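Local structure of SusD superfamily protein (Bacteroides fragilis NCTC 9343, 3NQP) at residues 278-286 and 356-364; 292-303 and 338-346. The protein probably binds glycans at the outer membrane as a SusD-family lipoprotein, helping to deliver them to a partner transporter for uptake. All coordinates share one frame; numbering follows the deposited sequence. Where two conformers were deposited one is given.

Contact 1. Residues 278-286 and 356-364; sequences NSNGTFTYN and THVRKNIGY
His357 meets the loop residues Thr284 and Tyr285 with two different parts of its imidazole. Its ND1 donates to Thr284 O at 2.9 Å, and that oxygen lies near the ring plane. The oxygen is approached from above its carbonyl plane, not along a lone pair. The face of the same ring receives the edge of Tyr285 in a T-shaped pair, with centroids 6.0 Å apart and planes nearly perpendicular. NE2 bonds to Ser341 OG on the adjoining strand, so both ring nitrogens are engaged and the imidazole cannot easily turn.

Next along the strand, Val358 N donates to Phe283 O at 3.0 Å. The Phe283 and Val358 side chains run side by side in the same direction. Their CB atoms are 3.8 Å apart, and Val358 CG2 reaches Phe283 CD2 obliquely. The end of Phe283 leads away from the strand, and the side chain also touches Trp40 of helix 39-48.

Asn280 and Asn361 set their amides at 62° to each other. Asn280 CG stands beside its own backbone N (chi1 -75°), which brings ND2 to Asn361 O at 2.8 Å in a nearly straight bond, 171° at the hydrogen. Water 3 accepts from the ND2 atoms of both asparagines. Water 2 donates to Asn280 O and Val358 O.

Since a carbonyl can only accept, His357 ND1 must carry a hydrogen. Asn280 ND2 is gripped by Asn361 O and water 3, while Asn280 OD1 and Asn361 ND2 are also held by Tyr377 and Asp376 O.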
loop_
_atom_site.group_PDB
_atom_site.type_symbol
_atom_site.label_atom_id
_atom_site.label_comp_id
_atom_site.label_asym_id
_atom_site.label_seq_id
_atom_site.Cartn_x
_atom_site.Cartn_y
_atom_site.Cartn_z
ATOM N N ASN A 278 14.103 -1.564 -7.073
ATOM C CA ASN A 278 12.868 -2.312 -6.923
ATOM C C ASN A 278 12.487 -2.932 -8.266
ATOM O O ASN A 278 13.175 -2.708 -9.294
ATOM C CB ASN A 278 11.791 -1.404 -6.330
ATOM C CG ASN A 278 11.518 -0.178 -7.173
ATOM O OD1 ASN A 278 11.186 -0.312 -8.347
ATOM N ND2 ASN A 278 11.597 1.024 -6.556
ATOM N N SER A 279 11.409 -3.700 -8.246
ATOM C CA SER A 279 10.929 -4.442 -9.408
ATOM C C SER A 279 9.844 -3.729 -10.216
ATOM O O SER A 279 9.092 -4.384 -10.926
ATOM C CB SER A 279 10.405 -5.793 -8.891
ATOM O OG SER A 279 11.498 -6.544 -8.352
ATOM N N ASN A 280 9.819 -2.392 -10.197
ATOM C CA ASN A 280 8.816 -1.640 -10.929
ATOM C C ASN A 280 8.959 -1.812 -12.459
ATOM O O ASN A 280 7.992 -1.565 -13.220
ATOM C CB ASN A 280 8.764 -0.161 -10.495
ATOM C CG ASN A 280 8.088 0.042 -9.135
ATOM O OD1 ASN A 280 7.636 -0.934 -8.515
ATOM N ND2 ASN A 280 8.045 1.316 -8.641
ATOM N N GLY A 281 10.122 -2.326 -12.906
ATOM C CA GLY A 281 10.304 -2.695 -14.335
ATOM C C GLY A 281 9.408 -3.807 -14.837
ATOM O O GLY A 281 9.192 -3.975 -16.063
ATOM N N THR A 282 8.881 -4.595 -13.904
ATOM C CA THR A 282 7.987 -5.703 -14.241
ATOM C C THR A 282 6.574 -5.301 -14.630
ATOM O O THR A 282 5.786 -6.172 -15.001
ATOM C CB THR A 282 7.875 -6.751 -13.070
ATOM O OG1 THR A 282 7.256 -6.160 -11.940
ATOM C CG2 THR A 282 9.285 -7.301 -12.644
ATOM N N PHE A 283 6.221 -4.015 -14.510
ATOM C CA PHE A 283 4.911 -3.519 -14.977
ATOM C C PHE A 283 5.051 -2.831 -16.349
ATOM O O PHE A 283 4.156 -2.076 -16.739
ATOM C CB PHE A 283 4.307 -2.474 -14.024
ATOM C CG PHE A 283 3.744 -3.033 -12.743
ATOM C CD1 PHE A 283 4.568 -3.527 -11.758
ATOM C CD2 PHE A 283 2.377 -2.957 -12.484
ATOM C CE1 PHE A 283 4.009 -4.019 -10.562
ATOM C CE2 PHE A 283 1.832 -3.430 -11.296
ATOM C CZ PHE A 283 2.640 -3.945 -10.346
ATOM N N THR A 284 6.177 -3.037 -17.037
ATOM C CA THR A 284 6.461 -2.289 -18.282
ATOM C C THR A 284 6.379 -3.152 -19.556
ATOM O O THR A 284 5.276 -3.595 -19.943
ATOM C CB THR A 284 7.781 -1.507 -18.174
ATOM O OG1 THR A 284 8.918 -2.386 -18.103
ATOM C CG2 THR A 284 7.732 -0.591 -16.940
ATOM N N TYR A 285 7.526 -3.383 -20.213
ATOM C CA TYR A 285 7.589 -4.246 -21.359
ATOM C C TYR A 285 9.078 -4.681 -21.524
ATOM O O TYR A 285 10.014 -4.076 -20.946
ATOM C CB TYR A 285 7.060 -3.535 -22.603
ATOM C CG TYR A 285 7.734 -2.202 -22.779
ATOM C CD1 TYR A 285 7.260 -1.078 -22.107
ATOM C CD2 TYR A 285 8.862 -2.069 -23.564
ATOM C CE1 TYR A 285 7.888 0.156 -22.222
ATOM C CE2 TYR A 285 9.503 -0.801 -23.697
ATOM C CZ TYR A 285 9.018 0.285 -23.013
ATOM O OH TYR A 285 9.653 1.517 -23.100
ATOM N N ASN A 286 9.258 -5.747 -22.283
ATOM C CA ASN A 286 10.550 -6.341 -22.558
ATOM C C ASN A 286 10.998 -5.908 -23.959
ATOM O O ASN A 286 10.536 -6.457 -24.943
ATOM C CB ASN A 286 10.370 -7.859 -22.530
ATOM C CG ASN A 286 11.681 -8.629 -22.508
ATOM O OD1 ASN A 286 12.639 -8.271 -23.169
ATOM N ND2 ASN A 286 11.708 -9.721 -21.743
ATOM N N THR A 356 -1.463 -1.548 -21.300
ATOM C CA THR A 356 -1.094 -0.406 -20.531
ATOM C C THR A 356 0.116 -0.818 -19.717
ATOM O O THR A 356 0.264 -1.986 -19.390
ATOM C CB THR A 356 -2.265 0.062 -19.615
ATOM O OG1 THR A 356 -2.577 -0.985 -18.692
ATOM C CG2 THR A 356 -3.511 0.446 -20.448
ATOM N N HIS A 357 0.941 0.172 -19.349
ATOM C CA HIS A 357 2.276 -0.030 -18.830
ATOM C C HIS A 357 2.591 1.095 -17.821
ATOM O O HIS A 357 2.324 2.266 -18.079
ATOM C CB HIS A 357 3.265 -0.022 -20.021
ATOM C CG HIS A 357 2.802 -0.826 -21.196
ATOM N ND1 HIS A 357 3.128 -2.154 -21.359
ATOM C CD2 HIS A 357 2.042 -0.490 -22.276
ATOM C CE1 HIS A 357 2.564 -2.610 -22.471
ATOM N NE2 HIS A 357 1.923 -1.611 -23.059
ATOM N N VAL A 358 3.063 0.731 -16.626
ATOM C CA VAL A 358 3.065 1.674 -15.528
ATOM C C VAL A 358 4.383 2.414 -15.465
ATOM O O VAL A 358 5.457 1.801 -15.258
ATOM C CB VAL A 358 2.759 0.964 -14.153
ATOM C CG1 VAL A 358 2.824 1.982 -13.005
ATOM C CG2 VAL A 358 1.351 0.292 -14.212
ATOM N N ARG A 359 4.302 3.742 -15.638
ATOM C CA ARG A 359 5.456 4.613 -15.556
ATOM C C ARG A 359 5.392 5.580 -14.356
ATOM O O ARG A 359 6.127 6.572 -14.311
ATOM C CB ARG A 359 5.585 5.404 -16.862
ATOM C CG ARG A 359 4.379 6.246 -17.183
ATOM C CD ARG A 359 4.719 7.263 -18.288
ATOM N NE ARG A 359 3.512 7.647 -18.997
ATOM C CZ ARG A 359 3.515 8.130 -20.238
ATOM N NH1 ARG A 359 4.679 8.288 -20.846
ATOM N NH2 ARG A 359 2.368 8.439 -20.859
ATOM N N LYS A 360 4.537 5.259 -13.383
ATOM C CA LYS A 360 4.278 6.105 -12.220
ATOM C C LYS A 360 5.511 6.390 -11.398
ATOM O O LYS A 360 5.666 7.508 -10.906
ATOM C CB LYS A 360 3.251 5.429 -11.303
ATOM C CG LYS A 360 2.700 6.345 -10.181
ATOM C CD LYS A 360 1.493 5.710 -9.481
ATOM C CE LYS A 360 1.058 6.525 -8.265
ATOM N NZ LYS A 360 -0.249 6.065 -7.749
ATOM N N ASN A 361 6.364 5.381 -11.229
ATOM C CA ASN A 361 7.430 5.416 -10.206
ATOM C C ASN A 361 8.606 4.507 -10.627
ATOM O O ASN A 361 9.002 3.603 -9.920
ATOM C CB ASN A 361 6.823 5.023 -8.846
ATOM C CG ASN A 361 7.774 5.188 -7.681
ATOM O OD1 ASN A 361 8.596 6.118 -7.651
ATOM N ND2 ASN A 361 7.623 4.313 -6.674
ATOM N N ILE A 362 9.101 4.721 -11.849
ATOM C CA ILE A 362 10.178 3.892 -12.434
ATOM C C ILE A 362 11.555 4.579 -12.387
ATOM O O ILE A 362 12.454 4.281 -13.196
ATOM C CB ILE A 362 9.808 3.380 -13.860
ATOM C CG1 ILE A 362 9.471 4.530 -14.820
ATOM C CG2 ILE A 362 8.630 2.400 -13.770
ATOM C CD1 ILE A 362 9.648 4.175 -16.388
ATOM N N GLY A 363 11.743 5.481 -11.430
ATOM C CA GLY A 363 13.114 6.014 -11.149
ATOM C C GLY A 363 13.630 6.965 -12.230
ATOM O O GLY A 363 12.908 7.861 -12.639
ATOM N N TYR A 364 14.846 6.741 -12.723
ATOM C CA TYR A 364 15.423 7.624 -13.766
ATOM C C TYR A 364 16.419 6.903 -14.640
ATOM O O TYR A 364 16.756 5.743 -14.400
ATOM C CB TYR A 364 16.078 8.857 -13.115
ATOM C CG TYR A 364 17.133 8.509 -12.079
ATOM C CD1 TYR A 364 18.275 7.766 -12.416
ATOM C CD2 TYR A 364 16.978 8.901 -10.746
ATOM C CE1 TYR A 364 19.227 7.437 -11.457
ATOM C CE2 TYR A 364 17.930 8.589 -9.786
ATOM C CZ TYR A 364 19.041 7.837 -10.140
ATOM O OH TYR A 364 19.947 7.503 -9.162
HETATM O O HOH W 1 11.549 2.471 -9.374
HETATM O O HOH W 2 6.119 0.324 -13.007
HETATM O O HOH W 3 5.842 2.178 -6.953
#

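Contact 2. Residues 292-303 and 338-346; sequences TKNRYQANGEVF and FIASYNKDG
Tyr296 lies against Tyr342 and Lys344 of strand 338-344. Its CB is 3.7 Å from Tyr342 O, and the same oxygen sits at the ring edge, 3.6 Å from CD2. Farther out, CD2 and CE2 both pack on Lys344 CB. In the lysine conformer given, CZ and OH then meet Lys344 CE, which lies 4.3 Å from the ring centroid in an off-centre CH-pi contact. Lys344 has a second conformer, so this contact of its tip is doubtful.

The backbones of Tyr296 and Tyr342 form an antiparallel hydrogen-bonded pair. Tyr296 N donates to Tyr342 O, and Tyr342 N donates to Tyr296 O at 2.7 Å. This single bridge pins the 292-303 loop to a strand of the two-stranded sheet whose other member is strand 351-358. A type I turn from Gln297 to Gly300 follows the bridge, and Asn299 OD1 closes an Asx turn with Glu301 N.

The Tyr342 ring packs obliquely on the start of that turn, with CE1 3.6 Å from Ala298 CA. Water 6 joins Ala298 N to Ala340 O.

Phe303 comes from the opposite direction to Ile339. Its CZ meets Ile339 CG2 at the ring edge, 4.0 Å away, and Ala340 O lies in the ring plane. Thr292 CG2 covers one face, over the ring centre.

Arg295 and Asn343 lie side by side, with guanidinium and amide planes 69° apart. Water 5 accepts a hydrogen bond from Arg295 NE and donates one to Asn343 OD1. Arg295 NH1 bonds to Ser291, and the guanidinium also makes a cation-pi contact with Tyr354. Water 4 gathers Thr292 OG1, Arg295 NH1 and Ser341 OG; Asp61 also bonds to Thr292 OG1, and His357 of strand 351-358 to Ser341 OG.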
loop_
_atom_site.group_PDB
_atom_site.type_symbol
_atom_site.label_atom_id
_atom_site.label_comp_id
_atom_site.label_asym_id
_atom_site.label_seq_id
_atom_site.Cartn_x
_atom_site.Cartn_y
_atom_site.Cartn_z
ATOM N N THR A 292 5.175 -5.518 -27.272
ATOM C CA THR A 292 4.741 -4.103 -27.127
ATOM C C THR A 292 5.532 -3.156 -28.048
ATOM O O THR A 292 4.957 -2.280 -28.675
ATOM C CB THR A 292 4.820 -3.615 -25.636
ATOM O OG1 THR A 292 4.044 -4.496 -24.801
ATOM C CG2 THR A 292 4.311 -2.193 -25.466
ATOM N N LYS A 293 6.841 -3.358 -28.157
ATOM C CA LYS A 293 7.710 -2.468 -28.961
ATOM C C LYS A 293 7.277 -2.318 -30.399
ATOM O O LYS A 293 7.605 -1.301 -31.020
ATOM C CB LYS A 293 9.169 -2.898 -28.950
ATOM C CG LYS A 293 9.425 -4.346 -29.415
ATOM C CD LYS A 293 10.913 -4.638 -29.638
ATOM C CE LYS A 293 11.163 -6.104 -30.116
ATOM N NZ LYS A 293 10.925 -7.194 -29.060
ATOM N N ASN A 294 6.568 -3.305 -30.931
ATOM C CA ASN A 294 6.122 -3.269 -32.329
ATOM C C ASN A 294 4.698 -2.768 -32.469
ATOM O O ASN A 294 4.186 -2.732 -33.547
ATOM C CB ASN A 294 6.263 -4.650 -32.981
ATOM C CG ASN A 294 7.704 -5.134 -32.986
ATOM O OD1 ASN A 294 8.620 -4.379 -33.290
ATOM N ND2 ASN A 294 7.900 -6.373 -32.609
ATOM N N ARG A 295 4.052 -2.374 -31.378
ATOM C CA ARG A 295 2.718 -1.822 -31.479
ATOM C C ARG A 295 2.901 -0.287 -31.529
ATOM O O ARG A 295 4.003 0.204 -31.882
ATOM C CB ARG A 295 1.843 -2.292 -30.315
ATOM C CG ARG A 295 1.649 -3.793 -30.300
ATOM C CD ARG A 295 0.434 -4.321 -29.529
ATOM N NE ARG A 295 0.407 -5.769 -29.749
ATOM C CZ ARG A 295 1.056 -6.665 -28.999
ATOM N NH1 ARG A 295 1.720 -6.300 -27.905
ATOM N NH2 ARG A 295 1.033 -7.947 -29.327
ATOM N N TYR A 296 1.847 0.461 -31.207
ATOM C CA TYR A 296 1.817 1.891 -31.447
ATOM C C TYR A 296 1.459 2.683 -30.197
ATOM O O TYR A 296 0.808 2.199 -29.305
ATOM C CB TYR A 296 0.840 2.229 -32.582
ATOM C CG TYR A 296 1.201 1.528 -33.848
ATOM C CD1 TYR A 296 2.071 2.109 -34.747
ATOM C CD2 TYR A 296 0.751 0.227 -34.104
ATOM C CE1 TYR A 296 2.463 1.439 -35.895
ATOM C CE2 TYR A 296 1.138 -0.452 -35.249
ATOM C CZ TYR A 296 2.007 0.160 -36.136
ATOM O OH TYR A 296 2.382 -0.474 -37.309
ATOM N N GLN A 297 1.928 3.921 -30.174
ATOM C CA GLN A 297 1.529 4.916 -29.211
ATOM C C GLN A 297 0.269 5.618 -29.686
ATOM O O GLN A 297 -0.115 5.517 -30.855
ATOM C CB GLN A 297 2.654 5.936 -29.055
ATOM C CG GLN A 297 4.014 5.269 -28.872
ATOM C CD GLN A 297 5.115 6.247 -28.553
ATOM O OE1 GLN A 297 4.978 7.055 -27.645
ATOM N NE2 GLN A 297 6.232 6.130 -29.246
ATOM N N ALA A 298 -0.306 6.390 -28.776
ATOM C CA ALA A 298 -1.516 7.151 -28.973
ATOM C C ALA A 298 -1.426 8.081 -30.173
ATOM O O ALA A 298 -2.429 8.289 -30.832
ATOM C CB ALA A 298 -1.883 7.994 -27.661
ATOM N N ASN A 299 -0.228 8.583 -30.483
ATOM C CA ASN A 299 -0.082 9.508 -31.640
ATOM C C ASN A 299 0.107 8.762 -32.940
ATOM O O ASN A 299 0.364 9.384 -33.971
ATOM C CB ASN A 299 1.118 10.454 -31.434
ATOM C CG ASN A 299 2.422 9.732 -31.436
ATOM O OD1 ASN A 299 2.433 8.513 -31.258
ATOM N ND2 ASN A 299 3.542 10.460 -31.579
ATOM N N GLY A 300 0.115 7.426 -32.882
ATOM C CA GLY A 300 0.281 6.586 -34.079
ATOM C C GLY A 300 1.699 6.173 -34.413
ATOM O O GLY A 300 1.925 5.407 -35.333
ATOM N N GLU A 301 2.647 6.697 -33.660
ATOM C CA GLU A 301 4.055 6.377 -33.791
ATOM C C GLU A 301 4.316 4.987 -33.263
ATOM O O GLU A 301 3.656 4.568 -32.340
ATOM C CB GLU A 301 4.847 7.406 -32.969
ATOM C CG GLU A 301 6.289 7.289 -33.015
ATOM C CD GLU A 301 6.998 8.371 -32.225
ATOM O OE1 GLU A 301 6.364 9.330 -31.727
ATOM O OE2 GLU A 301 8.220 8.235 -32.103
ATOM N N VAL A 302 5.282 4.285 -33.835
ATOM C CA VAL A 302 5.654 2.940 -33.349
ATOM C C VAL A 302 6.122 3.059 -31.890
ATOM O O VAL A 302 6.790 4.009 -31.523
ATOM C CB VAL A 302 6.726 2.269 -34.226
ATOM C CG1 VAL A 302 7.113 0.909 -33.686
ATOM C CG2 VAL A 302 6.218 2.067 -35.653
ATOM N N PHE A 303 5.706 2.113 -31.053
ATOM C CA PHE A 303 5.960 2.229 -29.609
ATOM C C PHE A 303 7.466 2.181 -29.268
ATOM O O PHE A 303 7.973 3.031 -28.544
ATOM C CB PHE A 303 5.181 1.105 -28.895
ATOM C CG PHE A 303 5.128 1.248 -27.394
ATOM C CD1 PHE A 303 6.187 0.873 -26.626
ATOM C CD2 PHE A 303 4.027 1.811 -26.785
ATOM C CE1 PHE A 303 6.137 0.989 -25.227
ATOM C CE2 PHE A 303 3.985 1.962 -25.415
ATOM C CZ PHE A 303 5.041 1.520 -24.637
ATOM N N PHE A 338 0.326 5.815 -16.389
ATOM C CA PHE A 338 0.339 4.874 -17.449
ATOM C C PHE A 338 0.818 5.456 -18.789
ATOM O O PHE A 338 0.654 6.642 -19.066
ATOM C CB PHE A 338 -1.072 4.399 -17.723
ATOM C CG PHE A 338 -1.666 3.517 -16.673
ATOM C CD1 PHE A 338 -1.245 2.214 -16.510
ATOM C CD2 PHE A 338 -2.746 3.959 -15.941
ATOM C CE1 PHE A 338 -1.871 1.382 -15.582
ATOM C CE2 PHE A 338 -3.347 3.111 -14.973
ATOM C CZ PHE A 338 -2.919 1.841 -14.850
ATOM N N ILE A 339 1.391 4.582 -19.620
ATOM C CA ILE A 339 1.465 4.803 -21.060
ATOM C C ILE A 339 0.666 3.686 -21.707
ATOM O O ILE A 339 0.683 2.547 -21.248
ATOM C CB ILE A 339 2.931 4.837 -21.640
ATOM C CG1 ILE A 339 2.918 5.315 -23.113
ATOM C CG2 ILE A 339 3.656 3.468 -21.439
ATOM C CD1 ILE A 339 4.368 5.590 -23.750
ATOM N N ALA A 340 -0.061 4.008 -22.780
ATOM C CA ALA A 340 -0.890 3.009 -23.458
ATOM C C ALA A 340 -0.195 2.523 -24.740
ATOM O O ALA A 340 0.502 3.288 -25.429
ATOM C CB ALA A 340 -2.260 3.623 -23.785
ATOM N N SER A 341 -0.407 1.256 -25.075
ATOM C CA SER A 341 0.031 0.722 -26.361
ATOM C C SER A 341 -1.216 0.314 -27.133
ATOM O O SER A 341 -2.196 -0.180 -26.552
ATOM C CB SER A 341 1.018 -0.448 -26.187
ATOM O OG SER A 341 0.475 -1.552 -25.463
ATOM N N TYR A 342 -1.160 0.504 -28.438
ATOM C CA TYR A 342 -2.317 0.343 -29.323
ATOM C C TYR A 342 -2.005 -0.596 -30.507
ATOM O O TYR A 342 -0.908 -0.585 -31.031
ATOM C CB TYR A 342 -2.724 1.691 -29.922
ATOM C CG TYR A 342 -3.208 2.696 -28.924
ATOM C CD1 TYR A 342 -2.316 3.427 -28.150
ATOM C CD2 TYR A 342 -4.567 2.888 -28.706
ATOM C CE1 TYR A 342 -2.770 4.331 -27.217
ATOM C CE2 TYR A 342 -5.015 3.773 -27.791
ATOM C CZ TYR A 342 -4.128 4.495 -27.046
ATOM O OH TYR A 342 -4.597 5.399 -26.100
ATOM N N ASN A 343 -3.004 -1.372 -30.912
ATOM C CA ASN A 343 -3.059 -1.986 -32.241
ATOM C C ASN A 343 -3.534 -0.972 -33.236
ATOM O O ASN A 343 -4.285 -0.080 -32.875
ATOM C CB ASN A 343 -4.105 -3.095 -32.258
ATOM C CG ASN A 343 -3.513 -4.442 -32.166
ATOM O OD1 ASN A 343 -2.315 -4.608 -32.398
ATOM N ND2 ASN A 343 -4.358 -5.450 -31.859
ATOM N N LYS A 344 -3.091 -1.124 -34.481
ATOM C CA LYS A 344 -3.519 -0.289 -35.580
ATOM C C LYS A 344 -4.170 -1.224 -36.574
ATOM O O LYS A 344 -3.583 -2.243 -36.952
ATOM C CB LYS A 344 -2.333 0.429 -36.222
ATOM C CG LYS A 344 -2.634 0.966 -37.601
ATOM C CD LYS A 344 -1.776 2.168 -37.964
ATOM C CE LYS A 344 -0.479 1.751 -38.610
ATOM N NZ LYS A 344 0.247 2.909 -39.172
ATOM N N ASP A 345 -5.401 -0.904 -36.952
ATOM C CA ASP A 345 -6.137 -1.679 -37.965
ATOM C C ASP A 345 -5.408 -1.608 -39.322
ATOM O O ASP A 345 -5.011 -0.517 -39.785
ATOM C CB ASP A 345 -7.572 -1.153 -38.073
ATOM C CG ASP A 345 -8.472 -2.032 -38.926
ATOM O OD1 ASP A 345 -8.329 -2.017 -40.169
ATOM O OD2 ASP A 345 -9.354 -2.693 -38.343
ATOM N N GLY A 346 -5.174 -2.781 -39.915
ATOM C CA GLY A 346 -4.441 -2.886 -41.193
ATOM C C GLY A 346 -5.093 -2.118 -42.348
ATOM O O GLY A 346 -4.393 -1.568 -43.209
HETATM O O HOH W 4 1.339 -4.187 -25.902
HETATM O O HOH W 5 -1.026 -6.932 -32.058
HETATM O O HOH W 6 0.677 5.953 -25.851
#

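In the fold
The centres of contact 1 and contact 2 are about 17 Å apart, on the same side of the chain's centre. Along the chain the order is 278-286, 292-303, 338-346, 356-364, so the outer pair of segments brackets the inner pair. Strands 338-344 and 351-358 are consecutive and form one antiparallel sheet. The long loop between strand 265-269 and helix 321-325 meets both strands. Ile339 N bonds to His357 O within the sheet, and Tyr285 packs edge-to-face with Phe303 between the two loop segments. Contact 1 is buried, while contact 2 lies farther out and is partly exposed. Together they tie this loop to the sheet within the SusD family region.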